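Local coordinates for protein Bug27 (Bordetella pertussis, PDB 2QPQ), which probably binds a small solute in the periplasm, as a Venus flytrap protein of the Bug family related to the receptors of tripartite tricarboxylate transporters, at residues 103-109 with 196-202; 243-247 with 272-276; 6-10 with 37-41. The contacts are given in a common frame with arbitrary orientation. Residues are numbered along the deposited sequence.

In the fold
Along the chain the order is contact 3, contact 1, contact 2. Contact 3 opens the parallel pair 10-14 and 41-45. Contact 1 lies across the chain's centre, about 40 Å from contact 3 between centres, and pairs the end of the long strand 93-109 with strand 196-201. Contact 2 returns to the side of contact 3, about 17 Å away centre to centre; the two touch where Leu246 CD2 meets Leu10 CD2 at 4.1 Å. Contacts 1 and 2 are about 32 Å apart between centres yet reach one sheet, because strand 93-109 also pairs with strand 269-273. Strand 93-109 thus connects the two lobes of the Venus flytrap, between which the solute is probably held.

Contact 1: 103-109 with 196-202; sequences PSVFVVP and LQALAVT
Two antiparallel strands approach to 4.5 Å between axes, at 143°. Val108 and Gln197 form a hydrogen-bonded pair, Val108 N to Gln197 O 2.8 Å and Gln197 N to Val108 O 2.9 Å. Phe106 faces two residues: its O accepts Leu199 N at 2.7 Å and its N donates to Ala200 O at 2.9 Å. Leu199 is near-helical (-84/-35), making a classic beta bulge that leaves Ala200 N without a partner. Beyond it, Thr202 N reaches Ser104 O at 2.9 Å, and Thr202 OG1 (chi1 p) accepts Ser104 N at 3.0 Å while bonding Leu226 O; Ser104 OG is met by Gln142. Beta-branched Val105, Val107 and Val201 share a face with small Ala198 (Val105 CG2 to Ala198 CB 3.5 Å), Val105 and Ala198 packing on helix 184-192. Phe106 and Val108 point the other way, Phe106 packing on Leu117 and Leu120 of helix 117-123. Strand 103-109 also bonds strand 180-183, so an antiparallel strand is inserted between two parallel ones, as in type II periplasmic binding proteins.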
ATOM      1  N   PRO A 103      -3.342  -6.306   3.064  1.00 23.28           N
ATOM      2  CA  PRO A 103      -4.269  -6.438   1.951  1.00 22.54           C
ATOM      3  C   PRO A 103      -5.271  -5.267   1.904  1.00 22.03           C
ATOM      4  O   PRO A 103      -5.495  -4.569   2.912  1.00 20.85           O
ATOM      5  CB  PRO A 103      -4.969  -7.768   2.245  1.00 22.61           C
ATOM      6  CG  PRO A 103      -4.927  -7.887   3.746  1.00 23.32           C
ATOM      7  CD  PRO A 103      -3.628  -7.277   4.161  1.00 23.62           C
ATOM      8  N   SER A 104      -5.845  -5.030   0.729  1.00 22.16           N
ATOM      9  CA  SER A 104      -7.087  -4.251   0.647  1.00 22.27           C
ATOM     10  C   SER A 104      -8.317  -5.112   0.890  1.00 21.68           C
ATOM     11  O   SER A 104      -8.274  -6.343   0.800  1.00 21.76           O
ATOM     12  CB  SER A 104      -7.201  -3.488  -0.679  1.00 22.17           C
ATOM     13  OG  SER A 104      -6.078  -2.611  -0.821  1.00 21.30           O
ATOM     14  N   VAL A 105      -9.418  -4.445   1.210  1.00 20.45           N
ATOM     15  CA  VAL A 105     -10.663  -5.135   1.449  1.00 20.58           C
ATOM     16  C   VAL A 105     -11.799  -4.416   0.763  1.00 20.35           C
ATOM     17  O   VAL A 105     -11.850  -3.182   0.761  1.00 20.01           O
ATOM     18  CB  VAL A 105     -10.897  -5.298   2.962  1.00 20.71           C
ATOM     19  CG1 VAL A 105     -10.938  -3.912   3.633  1.00 21.58           C
ATOM     20  CG2 VAL A 105     -12.125  -6.183   3.237  1.00 20.65           C
ATOM     21  N   PHE A 106     -12.663  -5.195   0.104  1.00 20.36           N
ATOM     22  CA  PHE A 106     -13.912  -4.681  -0.432  1.00 20.35           C
ATOM     23  C   PHE A 106     -14.934  -4.666   0.700  1.00 20.69           C
ATOM     24  O   PHE A 106     -15.306  -5.723   1.187  1.00 20.88           O
ATOM     25  CB  PHE A 106     -14.401  -5.566  -1.580  1.00 20.52           C
ATOM     26  CG  PHE A 106     -13.600  -5.424  -2.847  1.00 21.49           C
ATOM     27  CD1 PHE A 106     -12.282  -5.841  -2.891  1.00 22.36           C
ATOM     28  CD2 PHE A 106     -14.167  -4.855  -3.986  1.00 22.08           C
ATOM     29  CE1 PHE A 106     -11.522  -5.721  -4.051  1.00 20.97           C
ATOM     30  CE2 PHE A 106     -13.436  -4.744  -5.163  1.00 22.51           C
ATOM     31  CZ  PHE A 106     -12.103  -5.177  -5.199  1.00 22.75           C
ATOM     32  N   VAL A 107     -15.342  -3.472   1.128  1.00 19.72           N
ATOM     33  CA  VAL A 107     -16.293  -3.312   2.241  1.00 19.68           C
ATOM     34  C   VAL A 107     -17.593  -2.621   1.788  1.00 20.28           C
ATOM     35  O   VAL A 107     -17.622  -1.754   0.872  1.00 18.04           O
ATOM     36  CB  VAL A 107     -15.656  -2.597   3.495  1.00 19.45           C
ATOM     37  CG1 VAL A 107     -14.511  -3.420   4.039  1.00 19.79           C
ATOM     38  CG2 VAL A 107     -15.103  -1.167   3.150  1.00 19.72           C
ATOM     39  N   VAL A 108     -18.666  -3.040   2.436  1.00 21.54           N
ATOM     40  CA  VAL A 108     -20.005  -2.512   2.184  1.00 22.26           C
ATOM     41  C   VAL A 108     -20.634  -2.147   3.544  1.00 23.29           C
ATOM     42  O   VAL A 108     -20.203  -2.657   4.582  1.00 23.71           O
ATOM     43  CB  VAL A 108     -20.924  -3.519   1.350  1.00 22.14           C
ATOM     44  CG1 VAL A 108     -20.358  -3.775  -0.033  1.00 21.28           C
ATOM     45  CG2 VAL A 108     -21.215  -4.881   2.121  1.00 21.54           C
ATOM     46  N   PRO A 109     -21.612  -1.225   3.542  1.00 24.11           N
ATOM     47  CA  PRO A 109     -22.303  -0.858   4.766  1.00 25.04           C
ATOM     48  C   PRO A 109     -22.985  -2.067   5.394  1.00 25.87           C
ATOM     49  O   PRO A 109     -23.390  -3.004   4.677  1.00 24.78           O
ATOM     50  CB  PRO A 109     -23.399   0.095   4.270  1.00 24.84           C
ATOM     51  CG  PRO A 109     -23.004   0.535   2.958  1.00 24.23           C
ATOM     52  CD  PRO A 109     -22.132  -0.497   2.377  1.00 23.93           C
ATOM     53  N   LEU A 196     -19.443  -2.444   9.160  1.00 26.30           N
ATOM     54  CA  LEU A 196     -19.187  -2.766   7.756  1.00 25.54           C
ATOM     55  C   LEU A 196     -19.145  -4.270   7.614  1.00 25.81           C
ATOM     56  O   LEU A 196     -18.807  -4.980   8.558  1.00 25.63           O
ATOM     57  CB  LEU A 196     -17.806  -2.253   7.301  1.00 24.82           C
ATOM     58  CG  LEU A 196     -17.635  -0.724   7.341  1.00 24.81           C
ATOM     59  CD1 LEU A 196     -16.193  -0.364   7.163  1.00 22.65           C
ATOM     60  CD2 LEU A 196     -18.492  -0.032   6.245  1.00 24.53           C
ATOM     61  N   GLN A 197     -19.382  -4.713   6.392  1.00 25.95           N
ATOM     62  CA  GLN A 197     -19.218  -6.083   5.998  1.00 27.21           C
ATOM     63  C   GLN A 197     -18.136  -6.157   4.923  1.00 26.12           C
ATOM     64  O   GLN A 197     -18.103  -5.319   4.036  1.00 26.22           O
ATOM     65  CB  GLN A 197     -20.539  -6.475   5.423  1.00 28.35           C
ATOM     66  CG  GLN A 197     -20.717  -7.861   4.938  1.00 34.46           C
ATOM     67  CD  GLN A 197     -22.177  -8.038   4.573  1.00 43.51           C
ATOM     68  OE1 GLN A 197     -23.053  -7.907   5.454  1.00 44.11           O
ATOM     69  NE2 GLN A 197     -22.463  -8.258   3.269  1.00 38.41           N
ATOM     70  N   ALA A 198     -17.257  -7.150   5.024  1.00 24.68           N
ATOM     71  CA  ALA A 198     -16.198  -7.363   4.058  1.00 25.21           C
ATOM     72  C   ALA A 198     -16.541  -8.453   3.036  1.00 25.35           C
ATOM     73  O   ALA A 198     -16.852  -9.589   3.406  1.00 26.10           O
ATOM     74  CB  ALA A 198     -14.883  -7.677   4.780  1.00 24.75           C
ATOM     75  N   LEU A 199     -16.490  -8.099   1.755  1.00 25.16           N
ATOM     76  CA  LEU A 199     -16.777  -9.035   0.683  1.00 25.34           C
ATOM     77  C   LEU A 199     -15.578  -9.911   0.259  1.00 25.53           C
ATOM     78  O   LEU A 199     -15.733 -11.088  -0.117  1.00 26.32           O
ATOM     79  CB  LEU A 199     -17.359  -8.264  -0.500  1.00 25.12           C
ATOM     80  CG  LEU A 199     -18.702  -7.562  -0.269  1.00 25.94           C
ATOM     81  CD1 LEU A 199     -19.228  -7.008  -1.603  1.00 22.74           C
ATOM     82  CD2 LEU A 199     -19.715  -8.513   0.392  1.00 27.46           C
ATOM     83  N   ALA A 200     -14.384  -9.329   0.306  1.00 25.47           N
ATOM     84  CA  ALA A 200     -13.153 -10.007  -0.102  1.00 24.66           C
ATOM     85  C   ALA A 200     -11.970  -9.241   0.415  1.00 24.57           C
ATOM     86  O   ALA A 200     -12.081  -8.024   0.699  1.00 23.62           O
ATOM     87  CB  ALA A 200     -13.065 -10.099  -1.626  1.00 25.69           C
ATOM     88  N   VAL A 201     -10.850  -9.959   0.542  1.00 23.73           N
ATOM     89  CA  VAL A 201      -9.519  -9.383   0.677  1.00 24.31           C
ATOM     90  C   VAL A 201      -8.731  -9.605  -0.606  1.00 23.72           C
ATOM     91  O   VAL A 201      -8.955 -10.608  -1.294  1.00 23.27           O
ATOM     92  CB  VAL A 201      -8.753  -9.915   1.911  1.00 24.83           C
ATOM     93  CG1 VAL A 201      -9.545  -9.614   3.177  1.00 27.49           C
ATOM     94  CG2 VAL A 201      -8.460 -11.414   1.815  1.00 25.60           C
ATOM     95  N   THR A 202      -7.811  -8.692  -0.920  1.00 23.21           N
ATOM     96  CA  THR A 202      -7.087  -8.725  -2.194  1.00 23.77           C
ATOM     97  C   THR A 202      -5.781  -9.518  -2.150  1.00 25.29           C
ATOM     98  O   THR A 202      -5.122  -9.647  -3.168  1.00 26.26           O
ATOM     99  CB  THR A 202      -6.710  -7.308  -2.696  1.00 22.85           C
ATOM    100  OG1 THR A 202      -5.812  -6.708  -1.748  1.00 21.07           O
ATOM    101  CG2 THR A 202      -7.956  -6.451  -2.847  1.00 19.95           C
TER

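Contact 2: 243-247 with 272-276; sequences RQKLY and SDGPE
One turn of helix 240-254, closed by Tyr247 N to Arg243 O at 2.8 Å, places Arg243 and Tyr247 against a strand-to-helix junction. Ser272 comes first: its O accepts the phenol of Tyr247 (chi1 t, chi2 90°), Tyr247 OH to Ser272 O 2.8 Å, near the ring plane. Asp273 points away from the helical turn, its carboxylate and backbone held by Asn98 of strand 93-109. At Gly274, whose CA lies 3.5 Å from Tyr247 CE1, a CB would run into Pro275 CD, at 2.7 Å, so glycine suits this place. Pro275 opens the helix, where its missing NH costs nothing. Its ring fills the space between the two side chains, Pro275 CD 3.9 Å from Tyr247 CD1 and Pro275 CB 3.5 Å from Arg243 NH2; Arg243, long enough to reach past it, bonds Ala95 O through NE. CA atoms of Arg243–Pro275 and Tyr247–Gly274 are each 6.6 Å apart. Strand 269-273 thus passes into helix 275-296 through N-cap Gly274, beside helix 240-254 of the alpha/beta domain.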
ATOM      1  N   ARG A 243      23.232  -0.801   2.320  1.00 16.81           N
ATOM      2  CA  ARG A 243      21.856  -1.358   2.306  1.00 17.02           C
ATOM      3  C   ARG A 243      21.686  -2.489   3.333  1.00 17.12           C
ATOM      4  O   ARG A 243      20.657  -2.587   4.023  1.00 16.63           O
ATOM      5  CB  ARG A 243      21.530  -1.852   0.896  1.00 16.35           C
ATOM      6  CG  ARG A 243      21.425  -0.689  -0.118  1.00 16.37           C
ATOM      7  CD  ARG A 243      21.414  -1.187  -1.533  1.00 17.25           C
ATOM      8  NE  ARG A 243      20.221  -1.981  -1.824  1.00 13.27           N
ATOM      9  CZ  ARG A 243      20.063  -2.716  -2.919  1.00 15.52           C
ATOM     10  NH1 ARG A 243      21.030  -2.810  -3.845  1.00 16.38           N
ATOM     11  NH2 ARG A 243      18.946  -3.387  -3.080  1.00 13.26           N
ATOM     12  N   GLN A 244      22.715  -3.324   3.450  1.00 17.88           N
ATOM     13  CA  GLN A 244      22.696  -4.465   4.404  1.00 19.60           C
ATOM     14  C   GLN A 244      22.811  -4.003   5.840  1.00 19.64           C
ATOM     15  O   GLN A 244      22.129  -4.520   6.722  1.00 20.00           O
ATOM     16  CB  GLN A 244      23.780  -5.492   4.041  1.00 19.48           C
ATOM     17  CG  GLN A 244      23.299  -6.309   2.873  1.00 21.24           C
ATOM     18  CD  GLN A 244      24.335  -7.241   2.287  1.00 20.52           C
ATOM     19  OE1 GLN A 244      25.540  -7.163   2.584  1.00 21.27           O
ATOM     20  NE2 GLN A 244      23.867  -8.121   1.419  1.00 20.38           N
ATOM     21  N   LYS A 245      23.610  -2.978   6.066  1.00 20.62           N
ATOM     22  CA  LYS A 245      23.713  -2.375   7.403  1.00 22.35           C
ATOM     23  C   LYS A 245      22.380  -1.782   7.876  1.00 20.85           C
ATOM     24  O   LYS A 245      21.935  -2.018   9.014  1.00 19.56           O
ATOM     25  CB  LYS A 245      24.843  -1.338   7.431  1.00 22.73           C
ATOM     26  CG  LYS A 245      26.189  -2.051   7.503  1.00 26.82           C
ATOM     27  CD  LYS A 245      27.428  -1.139   7.469  1.00 29.40           C
ATOM     28  CE  LYS A 245      27.673  -0.503   6.083  1.00 34.98           C
ATOM     29  NZ  LYS A 245      28.160   0.889   6.266  1.00 40.79           N
ATOM     30  N   LEU A 246      21.734  -1.039   6.980  1.00 18.94           N
ATOM     31  CA  LEU A 246      20.394  -0.545   7.226  1.00 18.27           C
ATOM     32  C   LEU A 246      19.367  -1.657   7.406  1.00 18.42           C
ATOM     33  O   LEU A 246      18.603  -1.627   8.384  1.00 20.48           O
ATOM     34  CB  LEU A 246      19.972   0.403   6.108  1.00 17.73           C
ATOM     35  CG  LEU A 246      20.637   1.795   6.145  1.00 17.73           C
ATOM     36  CD1 LEU A 246      20.335   2.453   4.823  1.00 18.04           C
ATOM     37  CD2 LEU A 246      20.101   2.658   7.295  1.00 18.12           C
ATOM     38  N   TYR A 247      19.353  -2.620   6.479  1.00 17.95           N
ATOM     39  CA  TYR A 247      18.535  -3.794   6.568  1.00 17.98           C
ATOM     40  C   TYR A 247      18.669  -4.445   7.938  1.00 18.50           C
ATOM     41  O   TYR A 247      17.655  -4.716   8.563  1.00 17.86           O
ATOM     42  CB  TYR A 247      18.776  -4.833   5.427  1.00 18.15           C
ATOM     43  CG  TYR A 247      17.931  -6.085   5.709  1.00 17.59           C
ATOM     44  CD1 TYR A 247      16.620  -6.197   5.214  1.00 15.29           C
ATOM     45  CD2 TYR A 247      18.418  -7.106   6.526  1.00 19.45           C
ATOM     46  CE1 TYR A 247      15.828  -7.307   5.527  1.00 16.27           C
ATOM     47  CE2 TYR A 247      17.632  -8.190   6.855  1.00 18.86           C
ATOM     48  CZ  TYR A 247      16.343  -8.280   6.357  1.00 17.84           C
ATOM     49  OH  TYR A 247      15.563  -9.348   6.697  1.00 18.27           O
ATOM     50  N   SER A 272      10.059  -9.106   6.017  1.00 21.37           N
ATOM     51  CA  SER A 272      11.448  -8.659   6.213  1.00 22.52           C
ATOM     52  C   SER A 272      12.206  -9.008   4.971  1.00 21.04           C
ATOM     53  O   SER A 272      13.342  -9.510   5.036  1.00 21.41           O
ATOM     54  CB  SER A 272      12.115  -9.362   7.429  1.00 23.89           C
ATOM     55  OG  SER A 272      12.007 -10.772   7.202  1.00 30.11           O
ATOM     56  N   ASP A 273      11.591  -8.755   3.818  1.00 19.44           N
ATOM     57  CA  ASP A 273      12.271  -9.043   2.562  1.00 19.16           C
ATOM     58  C   ASP A 273      13.432  -8.083   2.459  1.00 18.67           C
ATOM     59  O   ASP A 273      13.290  -6.874   2.722  1.00 17.77           O
ATOM     60  CB  ASP A 273      11.310  -8.870   1.388  1.00 19.44           C
ATOM     61  CG  ASP A 273      10.017  -9.621   1.598  1.00 20.88           C
ATOM     62  OD1 ASP A 273      10.079 -10.844   1.807  1.00 23.24           O
ATOM     63  OD2 ASP A 273       8.956  -8.987   1.648  1.00 23.09           O
ATOM     64  N   GLY A 274      14.582  -8.623   2.065  1.00 18.18           N
ATOM     65  CA  GLY A 274      15.827  -7.841   2.050  1.00 16.90           C
ATOM     66  C   GLY A 274      16.082  -7.082   0.763  1.00 16.47           C
ATOM     67  O   GLY A 274      15.220  -7.049  -0.139  1.00 16.05           O
ATOM     68  N   PRO A 275      17.278  -6.459   0.658  1.00 16.29           N
ATOM     69  CA  PRO A 275      17.633  -5.613  -0.479  1.00 16.20           C
ATOM     70  C   PRO A 275      17.316  -6.229  -1.848  1.00 17.01           C
ATOM     71  O   PRO A 275      16.554  -5.636  -2.644  1.00 17.81           O
ATOM     72  CB  PRO A 275      19.129  -5.364  -0.256  1.00 15.38           C
ATOM     73  CG  PRO A 275      19.225  -5.319   1.275  1.00 16.25           C
ATOM     74  CD  PRO A 275      18.354  -6.461   1.687  1.00 15.70           C
ATOM     75  N   GLU A 276      17.815  -7.428  -2.089  1.00 17.03           N
ATOM     76  CA  GLU A 276      17.610  -8.105  -3.367  1.00 18.90           C
ATOM     77  C   GLU A 276      16.158  -8.474  -3.647  1.00 17.97           C
ATOM     78  O   GLU A 276      15.628  -8.164  -4.744  1.00 17.32           O
ATOM     79  CB  GLU A 276      18.522  -9.336  -3.469  1.00 18.76           C
ATOM     80  CG  GLU A 276      18.393 -10.096  -4.786  1.00 21.47           C
ATOM     81  CD  GLU A 276      19.528 -11.068  -5.050  1.00 22.91           C
ATOM     82  OE1 GLU A 276      20.353 -11.334  -4.125  1.00 25.67           O
ATOM     83  OE2 GLU A 276      19.595 -11.565  -6.213  1.00 27.02           O
TER

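Contact 3: 6-10 with 37-41; sequences PNKPL and LGQTA
Gln39 lays its folded side chain (chi1 and chi2 both m) over the Lys8–Pro9 peptide, with Gln39 OE1 3.3 Å from Lys8 C and 3.4 Å from Pro9 CD. The chain here enters both strands of a beta-alpha-beta unit: strand 10-14, helix 21-35, strand 41-45, with the two strands parallel and adjacent, as in Rossmann-like alpha/beta domains. Both segments are mostly irregular, and they draw together toward the strands: CA atoms are 7.1 Å apart at Pro6–Leu37, 4.7 Å at Pro9–Thr40 and 4.5 Å at Leu10–Ala41, where the parallel bridge begins. Glutamine is long and flexible enough to fold back and set its amide end over the peptide at the partly exposed open end. The outermost contact is apolar, Pro6 CG on Leu37 CD1 at 4.0 Å, between the first modelled residue and the turn that follows the helix. That turn reverses through positive phi at Leu37 (41°) and Gly38 (78°), a region that glycine enters easily. Proline, with no NH to leave unsatisfied, suits position 9, just before the first pair; the pairing starts at Leu10, with a weak bond from Leu10 N to Thr40 O (3.0 Å, 120°). Leu10 also pairs through its backbone with Val42, which continues the parallel pattern, while Ala41 N is taken by Thr34 OG1 of the helix. Leu10 and Ala41 turn their side chains to the same face of the sheet; the bulky leucine packs on Leu33, beside the small Ala41, Leu10 CB and Ala41 CB lying 4.4 Å apart.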
ATOM      1  N   PRO A   6      26.592   4.723  10.876  1.00 44.51           N
ATOM      2  CA  PRO A   6      25.700   5.873  11.172  1.00 44.29           C
ATOM      3  C   PRO A   6      26.281   6.958  12.148  1.00 44.29           C
ATOM      4  O   PRO A   6      26.348   6.712  13.342  1.00 44.84           O
ATOM      5  CB  PRO A   6      24.421   5.206  11.729  1.00 44.90           C
ATOM      6  CG  PRO A   6      24.614   3.691  11.586  1.00 44.87           C
ATOM      7  CD  PRO A   6      26.089   3.437  11.396  1.00 43.90           C
ATOM      8  N   ASN A   7      26.653   8.148  11.651  1.00 43.77           N
ATOM      9  CA  ASN A   7      27.371   9.188  12.460  1.00 43.46           C
ATOM     10  C   ASN A   7      26.719  10.597  12.550  1.00 42.36           C
ATOM     11  O   ASN A   7      27.278  11.547  13.153  1.00 42.24           O
ATOM     12  CB  ASN A   7      28.837   9.316  11.992  1.00 44.23           C
ATOM     13  CG  ASN A   7      28.978   9.832  10.553  1.00 45.61           C
ATOM     14  OD1 ASN A   7      28.116  10.540  10.018  1.00 46.66           O
ATOM     15  ND2 ASN A   7      30.108   9.500   9.929  1.00 48.29           N
ATOM     16  N   LYS A   8      25.570  10.736  11.895  1.00 39.75           N
ATOM     17  CA  LYS A   8      24.692  11.875  12.043  1.00 37.93           C
ATOM     18  C   LYS A   8      23.289  11.248  11.965  1.00 36.17           C
ATOM     19  O   LYS A   8      23.165  10.023  11.733  1.00 35.65           O
ATOM     20  CB  LYS A   8      24.931  12.913  10.923  1.00 37.80           C
ATOM     21  CG  LYS A   8      24.621  12.397   9.525  1.00 37.81           C
ATOM     22  CD  LYS A   8      25.063  13.356   8.434  1.00 39.48           C
ATOM     23  CE  LYS A   8      24.494  12.921   7.100  1.00 41.05           C
ATOM     24  NZ  LYS A   8      25.169  13.614   5.959  1.00 43.80           N
ATOM     25  N   PRO A   9      22.230  12.062  12.200  1.00 34.93           N
ATOM     26  CA  PRO A   9      20.871  11.531  12.090  1.00 32.44           C
ATOM     27  C   PRO A   9      20.633  10.904  10.711  1.00 29.90           C
ATOM     28  O   PRO A   9      21.249  11.324   9.739  1.00 28.61           O
ATOM     29  CB  PRO A   9      19.994  12.772  12.242  1.00 32.61           C
ATOM     30  CG  PRO A   9      20.824  13.736  13.061  1.00 33.78           C
ATOM     31  CD  PRO A   9      22.245  13.481  12.618  1.00 34.74           C
ATOM     32  N   LEU A  10      19.781   9.888  10.662  1.00 27.58           N
ATOM     33  CA  LEU A  10      19.160   9.465   9.412  1.00 26.37           C
ATOM     34  C   LEU A  10      17.986  10.404   9.124  1.00 24.10           C
ATOM     35  O   LEU A  10      17.433  11.044  10.018  1.00 23.45           O
ATOM     36  CB  LEU A  10      18.689   8.005   9.475  1.00 26.51           C
ATOM     37  CG  LEU A  10      19.619   6.799   9.331  1.00 27.83           C
ATOM     38  CD1 LEU A  10      21.015   6.954   9.864  1.00 32.80           C
ATOM     39  CD2 LEU A  10      18.912   5.582   9.933  1.00 28.40           C
ATOM     40  N   LEU A  37      21.631   2.060  17.556  1.00 52.08           N
ATOM     41  CA  LEU A  37      22.598   2.850  16.736  1.00 51.72           C
ATOM     42  C   LEU A  37      22.801   4.387  16.981  1.00 50.88           C
ATOM     43  O   LEU A  37      23.620   5.001  16.325  1.00 50.72           O
ATOM     44  CB  LEU A  37      22.536   2.472  15.226  1.00 52.17           C
ATOM     45  CG  LEU A  37      21.374   1.703  14.556  1.00 52.45           C
ATOM     46  CD1 LEU A  37      21.406   1.826  13.038  1.00 52.23           C
ATOM     47  CD2 LEU A  37      21.391   0.220  14.939  1.00 52.71           C
ATOM     48  N   GLY A  38      22.081   4.991  17.921  1.00 50.38           N
ATOM     49  CA  GLY A  38      22.559   6.207  18.608  1.00 49.71           C
ATOM     50  C   GLY A  38      22.500   7.599  17.989  1.00 49.04           C
ATOM     51  O   GLY A  38      23.190   8.531  18.457  1.00 49.39           O
ATOM     52  N   GLN A  39      21.674   7.752  16.954  1.00 47.62           N
ATOM     53  CA  GLN A  39      21.420   9.044  16.316  1.00 45.84           C
ATOM     54  C   GLN A  39      19.930   9.066  15.969  1.00 44.13           C
ATOM     55  O   GLN A  39      19.322   8.008  15.796  1.00 43.27           O
ATOM     56  CB  GLN A  39      22.275   9.207  15.054  1.00 46.37           C
ATOM     57  CG  GLN A  39      23.803   9.340  15.300  1.00 48.82           C
ATOM     58  CD  GLN A  39      24.245  10.775  15.588  1.00 48.91           C
ATOM     59  OE1 GLN A  39      23.533  11.725  15.268  1.00 53.11           O
ATOM     60  NE2 GLN A  39      25.427  10.933  16.184  1.00 52.50           N
ATOM     61  N   THR A  40      19.355  10.266  15.907  1.00 41.95           N
ATOM     62  CA  THR A  40      17.943  10.447  15.622  1.00 40.34           C
ATOM     63  C   THR A  40      17.693  10.029  14.190  1.00 38.52           C
ATOM     64  O   THR A  40      18.377  10.504  13.271  1.00 39.87           O
ATOM     65  CB  THR A  40      17.519  11.934  15.728  1.00 40.71           C
ATOM     66  OG1 THR A  40      18.046  12.521  16.928  1.00 42.80           O
ATOM     67  CG2 THR A  40      15.986  12.072  15.707  1.00 39.81           C
ATOM     68  N   ALA A  41      16.757   9.111  13.997  1.00 35.33           N
ATOM     69  CA  ALA A  41      16.199   8.879  12.690  1.00 32.37           C
ATOM     70  C   ALA A  41      15.071   9.880  12.571  1.00 30.80           C
ATOM     71  O   ALA A  41      13.943   9.610  13.031  1.00 31.13           O
ATOM     72  CB  ALA A  41      15.669   7.462  12.612  1.00 33.16           C
TER